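Long-range contact in galactose mutarotase related enzyme (Lactobacillus acidophilus, PDB 3DCD), which probably binds carbohydrate and may act as a sugar isomerase of the aldose 1-epimerase family: residues 158-172 against 206-220. Sequence-based numbering, arbitrary orientation.
Sequences DFYFDMHPSVTRVRI and IYELRGNDNKVSLRT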
loop_
_atom_site.group_PDB
_atom_site.type_symbol
_atom_site.label_atom_id
_atom_site.label_comp_id
_atom_site.label_asym_id
_atom_site.label_seq_id
_atom_site.Cartn_x
_atom_site.Cartn_y
_atom_site.Cartn_z
ATOM N N ASP A 158 4.058 11.499 -19.566
ATOM C CA ASP A 158 5.297 12.214 -19.208
ATOM C C ASP A 158 5.844 11.723 -17.872
ATOM O O ASP A 158 6.927 12.157 -17.473
ATOM C CB ASP A 158 5.083 13.726 -19.103
ATOM C CG ASP A 158 4.607 14.349 -20.392
ATOM O OD1 ASP A 158 5.053 13.920 -21.491
ATOM O OD2 ASP A 158 3.821 15.312 -20.291
ATOM N N PHE A 159 5.094 10.847 -17.190
ATOM C CA PHE A 159 5.515 10.320 -15.898
ATOM C C PHE A 159 6.043 8.914 -16.024
ATOM O O PHE A 159 5.737 8.197 -16.981
ATOM C CB PHE A 159 4.363 10.372 -14.877
ATOM C CG PHE A 159 3.936 11.771 -14.555
ATOM C CD1 PHE A 159 3.037 12.447 -15.391
ATOM C CD2 PHE A 159 4.449 12.432 -13.441
ATOM C CE1 PHE A 159 2.655 13.761 -15.127
ATOM C CE2 PHE A 159 4.068 13.760 -13.174
ATOM C CZ PHE A 159 3.171 14.412 -14.010
ATOM N N TYR A 160 6.841 8.514 -15.051
ATOM C CA TYR A 160 7.409 7.181 -15.076
ATOM C C TYR A 160 7.759 6.782 -13.661
ATOM O O TYR A 160 7.823 7.636 -12.769
ATOM C CB TYR A 160 8.656 7.146 -15.979
ATOM C CG TYR A 160 9.778 8.087 -15.571
ATOM C CD1 TYR A 160 9.877 9.369 -16.116
ATOM C CD2 TYR A 160 10.765 7.674 -14.667
ATOM C CE1 TYR A 160 10.939 10.240 -15.746
ATOM C CE2 TYR A 160 11.826 8.531 -14.295
ATOM C CZ TYR A 160 11.900 9.802 -14.828
ATOM O OH TYR A 160 12.953 10.622 -14.453
ATOM N N PHE A 161 7.978 5.487 -13.468
ATOM C CA PHE A 161 8.589 5.001 -12.229
ATOM C C PHE A 161 9.927 4.342 -12.509
ATOM O O PHE A 161 10.179 3.811 -13.601
ATOM C CB PHE A 161 7.645 4.126 -11.378
ATOM C CG PHE A 161 7.296 2.785 -11.989
ATOM C CD1 PHE A 161 8.004 1.645 -11.637
ATOM C CD2 PHE A 161 6.242 2.669 -12.902
ATOM C CE1 PHE A 161 7.684 0.408 -12.175
ATOM C CE2 PHE A 161 5.914 1.436 -13.460
ATOM C CZ PHE A 161 6.640 0.300 -13.093
ATOM N N ASP A 162 10.797 4.453 -11.520
ATOM C CA ASP A 162 12.148 3.988 -11.609
ATOM C C ASP A 162 12.480 3.298 -10.298
ATOM O O ASP A 162 12.282 3.853 -9.226
ATOM C CB ASP A 162 13.086 5.174 -11.829
ATOM C CG ASP A 162 14.390 4.766 -12.450
ATOM O OD1 ASP A 162 14.497 3.622 -12.955
ATOM O OD2 ASP A 162 15.323 5.590 -12.443
HETATM N N MSE A 163 12.986 2.082 -10.380
HETATM C CA MSE A 163 13.281 1.340 -9.171
HETATM C C MSE A 163 14.776 1.288 -8.899
HETATM O O MSE A 163 15.585 1.093 -9.813
HETATM C CB MSE A 163 12.682 -0.051 -9.266
HETATM C CG MSE A 163 11.212 -0.009 -9.610
HETATM SE SE MSE A 163 10.416 -1.783 -9.602
HETATM C CE MSE A 163 10.841 -2.216 -7.786
ATOM N N HIS A 164 15.142 1.511 -7.644
ATOM C CA HIS A 164 16.527 1.389 -7.219
ATOM C C HIS A 164 16.598 0.315 -6.124
ATOM O O HIS A 164 15.683 0.215 -5.315
ATOM C CB HIS A 164 17.035 2.745 -6.725
ATOM C CG HIS A 164 16.924 3.835 -7.752
ATOM N ND1 HIS A 164 15.794 4.618 -7.895
ATOM C CD2 HIS A 164 17.794 4.252 -8.703
ATOM C CE1 HIS A 164 15.979 5.479 -8.879
ATOM N NE2 HIS A 164 17.186 5.279 -9.385
ATOM N N PRO A 165 17.643 -0.542 -6.136
ATOM C CA PRO A 165 18.743 -0.650 -7.121
ATOM C C PRO A 165 18.201 -0.964 -8.507
ATOM O O PRO A 165 17.119 -1.542 -8.616
ATOM C CB PRO A 165 19.547 -1.861 -6.623
ATOM C CG PRO A 165 19.164 -2.040 -5.199
ATOM C CD PRO A 165 17.749 -1.560 -5.079
ATOM N N SER A 166 18.952 -0.590 -9.544
ATOM C CA SER A 166 18.518 -0.761 -10.928
ATOM C C SER A 166 18.883 -2.159 -11.371
ATOM O O SER A 166 19.947 -2.382 -11.977
ATOM C CB SER A 166 19.199 0.256 -11.851
ATOM O OG SER A 166 18.695 1.571 -11.616
ATOM N N VAL A 167 18.004 -3.101 -11.065
ATOM C CA VAL A 167 18.217 -4.487 -11.451
ATOM C C VAL A 167 16.929 -5.030 -12.003
ATOM O O VAL A 167 15.843 -4.586 -11.599
ATOM C CB VAL A 167 18.700 -5.363 -10.283
ATOM C CG1 VAL A 167 20.088 -4.886 -9.799
ATOM C CG2 VAL A 167 17.692 -5.384 -9.126
ATOM N N THR A 168 17.046 -5.985 -12.927
ATOM C CA THR A 168 15.884 -6.686 -13.450
ATOM C C THR A 168 15.288 -7.549 -12.334
ATOM O O THR A 168 16.024 -8.204 -11.576
ATOM C CB THR A 168 16.285 -7.515 -14.684
ATOM O OG1 THR A 168 16.632 -6.607 -15.744
ATOM C CG2 THR A 168 15.115 -8.307 -15.183
ATOM N N ARG A 169 13.964 -7.523 -12.215
ATOM C CA ARG A 169 13.255 -8.210 -11.154
ATOM C C ARG A 169 12.147 -9.083 -11.726
ATOM O O ARG A 169 11.625 -8.814 -12.815
ATOM C CB ARG A 169 12.632 -7.192 -10.178
ATOM C CG ARG A 169 13.624 -6.456 -9.270
ATOM C CD ARG A 169 12.906 -5.273 -8.594
ATOM N NE ARG A 169 13.751 -4.508 -7.665
ATOM C CZ ARG A 169 14.520 -3.474 -7.997
ATOM N NH1 ARG A 169 14.627 -3.069 -9.262
ATOM N NH2 ARG A 169 15.207 -2.840 -7.050
ATOM N N VAL A 170 11.754 -10.107 -10.976
ATOM C CA VAL A 170 10.712 -11.019 -11.448
ATOM C C VAL A 170 9.359 -10.335 -11.293
ATOM O O VAL A 170 9.045 -9.830 -10.209
ATOM C CB VAL A 170 10.717 -12.342 -10.660
ATOM C CG1 VAL A 170 9.590 -13.259 -11.133
ATOM C CG2 VAL A 170 12.073 -13.048 -10.813
ATOM N N ARG A 171 8.590 -10.279 -12.380
ATOM C CA ARG A 171 7.196 -9.817 -12.311
ATOM C C ARG A 171 6.284 -11.022 -12.161
ATOM O O ARG A 171 6.470 -12.035 -12.854
ATOM C CB ARG A 171 6.792 -9.078 -13.595
ATOM C CG ARG A 171 5.350 -8.533 -13.563
ATOM C CD ARG A 171 4.878 -8.134 -14.948
ATOM N NE ARG A 171 3.411 -8.062 -15.016
ATOM C CZ ARG A 171 2.752 -7.593 -16.068
ATOM N NH1 ARG A 171 3.425 -7.167 -17.132
ATOM N NH2 ARG A 171 1.432 -7.541 -16.058
ATOM N N ILE A 172 5.287 -10.908 -11.287
ATOM C CA ILE A 172 4.260 -11.934 -11.159
ATOM C C ILE A 172 2.981 -11.420 -11.795
ATOM O O ILE A 172 2.329 -10.538 -11.220
ATOM C CB ILE A 172 3.969 -12.297 -9.688
ATOM C CG1 ILE A 172 5.281 -12.557 -8.915
ATOM C CG2 ILE A 172 2.982 -13.518 -9.613
ATOM C CD1 ILE A 172 5.104 -12.712 -7.395
ATOM N N ILE A 206 3.300 -6.566 -10.503
ATOM C CA ILE A 206 3.766 -7.059 -9.214
ATOM C C ILE A 206 5.198 -7.502 -9.340
ATOM O O ILE A 206 5.484 -8.387 -10.151
ATOM C CB ILE A 206 2.900 -8.260 -8.689
ATOM C CG1 ILE A 206 1.428 -7.843 -8.554
ATOM C CG2 ILE A 206 3.463 -8.786 -7.352
ATOM C CD1 ILE A 206 0.459 -9.002 -8.239
ATOM N N TYR A 207 6.081 -6.890 -8.540
ATOM C CA TYR A 207 7.512 -7.199 -8.594
ATOM C C TYR A 207 8.006 -7.834 -7.305
ATOM O O TYR A 207 7.672 -7.391 -6.207
ATOM C CB TYR A 207 8.341 -5.955 -8.957
ATOM C CG TYR A 207 7.918 -5.333 -10.277
ATOM C CD1 TYR A 207 8.247 -5.932 -11.491
ATOM C CD2 TYR A 207 7.148 -4.160 -10.301
ATOM C CE1 TYR A 207 7.842 -5.368 -12.696
ATOM C CE2 TYR A 207 6.734 -3.593 -11.499
ATOM C CZ TYR A 207 7.104 -4.189 -12.688
ATOM O OH TYR A 207 6.694 -3.623 -13.871
ATOM N N GLU A 208 8.769 -8.914 -7.466
ATOM C CA GLU A 208 9.428 -9.580 -6.365
ATOM C C GLU A 208 10.619 -8.723 -5.970
ATOM O O GLU A 208 11.460 -8.411 -6.813
ATOM C CB GLU A 208 9.884 -10.977 -6.808
ATOM C CG GLU A 208 8.697 -11.955 -7.005
ATOM C CD GLU A 208 9.125 -13.371 -7.360
ATOM O OE1 GLU A 208 10.345 -13.613 -7.567
ATOM O OE2 GLU A 208 8.232 -14.242 -7.436
ATOM N N LEU A 209 10.668 -8.342 -4.693
ATOM C CA LEU A 209 11.746 -7.521 -4.150
ATOM C C LEU A 209 12.697 -8.351 -3.296
ATOM O O LEU A 209 12.299 -9.372 -2.726
ATOM C CB LEU A 209 11.171 -6.383 -3.308
ATOM C CG LEU A 209 10.270 -5.401 -4.063
ATOM C CD1 LEU A 209 9.741 -4.321 -3.141
ATOM C CD2 LEU A 209 11.044 -4.760 -5.205
ATOM N N ARG A 210 13.949 -7.905 -3.238
ATOM C CA ARG A 210 14.981 -8.561 -2.463
ATOM C C ARG A 210 15.728 -7.486 -1.675
ATOM O O ARG A 210 15.891 -6.358 -2.175
ATOM C CB ARG A 210 15.940 -9.282 -3.420
ATOM C CG ARG A 210 15.287 -10.392 -4.260
ATOM C CD ARG A 210 16.288 -11.001 -5.256
ATOM N NE ARG A 210 17.466 -11.532 -4.560
ATOM C CZ ARG A 210 17.502 -12.676 -3.890
ATOM N NH1 ARG A 210 16.431 -13.466 -3.844
ATOM N NH2 ARG A 210 18.624 -13.036 -3.282
ATOM N N GLY A 211 16.197 -7.834 -0.472
ATOM C CA GLY A 211 16.964 -6.918 0.378
ATOM C C GLY A 211 16.101 -5.814 0.975
ATOM O O GLY A 211 14.869 -5.873 0.903
ATOM N N ASN A 212 16.731 -4.787 1.539
ATOM C CA ASN A 212 15.958 -3.700 2.163
ATOM C C ASN A 212 16.265 -2.292 1.681
ATOM O O ASN A 212 15.969 -1.297 2.364
ATOM C CB ASN A 212 16.028 -3.778 3.694
ATOM C CG ASN A 212 17.434 -4.024 4.209
ATOM O OD1 ASN A 212 17.634 -4.841 5.122
ATOM N ND2 ASN A 212 18.420 -3.331 3.627
ATOM N N ASP A 213 16.837 -2.198 0.494
ATOM C CA ASP A 213 17.259 -0.903 -0.032
ATOM C C ASP A 213 16.429 -0.478 -1.213
ATOM O O ASP A 213 16.819 0.432 -1.946
ATOM C CB ASP A 213 18.761 -0.881 -0.383
ATOM C CG ASP A 213 19.175 -1.975 -1.370
ATOM O OD1 ASP A 213 18.378 -2.903 -1.687
ATOM O OD2 ASP A 213 20.338 -1.903 -1.824
ATOM N N ASN A 214 15.275 -1.120 -1.395
ATOM C CA ASN A 214 14.464 -0.840 -2.565
ATOM C C ASN A 214 13.725 0.475 -2.436
ATOM O O ASN A 214 13.140 0.800 -1.381
ATOM C CB ASN A 214 13.490 -1.976 -2.880
ATOM C CG ASN A 214 14.200 -3.298 -3.051
ATOM O OD1 ASN A 214 14.082 -4.196 -2.213
ATOM N ND2 ASN A 214 14.950 -3.419 -4.125
ATOM N N LYS A 215 13.777 1.231 -3.520
ATOM C CA LYS A 215 13.071 2.496 -3.593
ATOM C C LYS A 215 12.419 2.601 -4.954
ATOM O O LYS A 215 13.050 2.329 -5.971
ATOM C CB LYS A 215 14.032 3.667 -3.382
ATOM C CG LYS A 215 14.900 3.489 -2.149
ATOM C CD LYS A 215 16.187 4.333 -2.192
ATOM C CE LYS A 215 17.302 3.787 -3.143
ATOM N NZ LYS A 215 18.098 2.612 -2.621
ATOM N N VAL A 216 11.163 3.004 -4.971
ATOM C CA VAL A 216 10.457 3.241 -6.223
ATOM C C VAL A 216 10.273 4.765 -6.365
ATOM O O VAL A 216 9.698 5.394 -5.473
ATOM C CB VAL A 216 9.078 2.526 -6.245
ATOM C CG1 VAL A 216 8.380 2.738 -7.602
ATOM C CG2 VAL A 216 9.227 1.008 -5.926
ATOM N N SER A 217 10.778 5.349 -7.458
ATOM C CA SER A 217 10.663 6.797 -7.670
ATOM C C SER A 217 9.650 7.069 -8.748
ATOM O O SER A 217 9.766 6.547 -9.856
ATOM C CB SER A 217 11.981 7.432 -8.151
ATOM O OG SER A 217 13.007 7.285 -7.200
ATOM N N LEU A 218 8.702 7.925 -8.428
ATOM C CA LEU A 218 7.746 8.414 -9.391
ATOM C C LEU A 218 8.104 9.857 -9.759
ATOM O O LEU A 218 8.166 10.734 -8.892
ATOM C CB LEU A 218 6.345 8.291 -8.800
ATOM C CG LEU A 218 5.224 9.036 -9.502
ATOM C CD1 LEU A 218 4.919 8.349 -10.830
ATOM C CD2 LEU A 218 4.019 9.009 -8.550
ATOM N N ARG A 219 8.387 10.065 -11.046
ATOM C CA ARG A 219 8.940 11.319 -11.550
ATOM C C ARG A 219 8.400 11.698 -12.932
ATOM O O ARG A 219 7.661 10.937 -13.553
ATOM C CB ARG A 219 10.460 11.188 -11.663
ATOM C CG ARG A 219 11.154 11.245 -10.311
ATOM C CD ARG A 219 12.362 10.360 -10.268
ATOM N NE ARG A 219 13.414 10.889 -11.112
ATOM C CZ ARG A 219 14.255 11.850 -10.753
ATOM N NH1 ARG A 219 14.167 12.398 -9.542
ATOM N NH2 ARG A 219 15.193 12.265 -11.609
ATOM N N THR A 220 8.782 12.890 -13.372
ATOM C CA THR A 220 8.572 13.355 -14.728
ATOM C C THR A 220 9.754 14.233 -15.098
ATOM O O THR A 220 10.267 14.988 -14.259
ATOM C CB THR A 220 7.252 14.138 -14.891
ATOM O OG1 THR A 220 7.170 14.638 -16.233
ATOM C CG2 THR A 220 7.149 15.334 -13.902
HETATM O O HOH W 1 14.677 -5.808 -5.264
HETATM O O HOH W 2 13.054 -10.241 -8.330
HETATM O O HOH W 3 2.127 -8.192 -12.520
#
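Ile206 O accepts a hydrogen bond from Ile172 N, and Glu208 N donates to Val170 O, nearly straight at 175°, forming a single backbone bridge, at Arg171 and Tyr207, between strands 169-171 and 206-208, which run roughly opposite ways (140°). The Tyr207 ring takes Met163 SE obliquely, a Met-aromatic contact 4.6 Å from its centroid, while its OH meets the edge of the Phe161 ring. Extended Glu208 lays OE1 against Val170 CB (3.4 Å) and OE2, which is also salt-bridged to Arg184, beside Ile172 CD1. Leu209 CD2 touches Met163 CE at 3.6 Å. Arg169 reaches back end-on, NH1 and NH2 both on Pro165 O (3.0 and 2.8 Å), with Met163 CE and Val167 CG2 over opposite guanidinium faces; an alanine here would probably leave that carbonyl without two donors and the loop after the cis-proline freer to move. From Lys215 the chain pairs antiparallel with strand 159-164 inside the large sheet of the galactose mutarotase-like beta-sandwich. Val216 packs alongside Met163 and Phe161. Arg219 CB lies off-centre over the Tyr160 ring, NE only weakly bonded to OH (3.4 Å), whose stronger hydrogen bond is to Asp221. Thr220 OG1, anti to its own N (chi1 176°), donates to Asp158 O (2.8 Å) from above the carbonyl plane, and its CB makes a CH-pi contact over the Phe159 face.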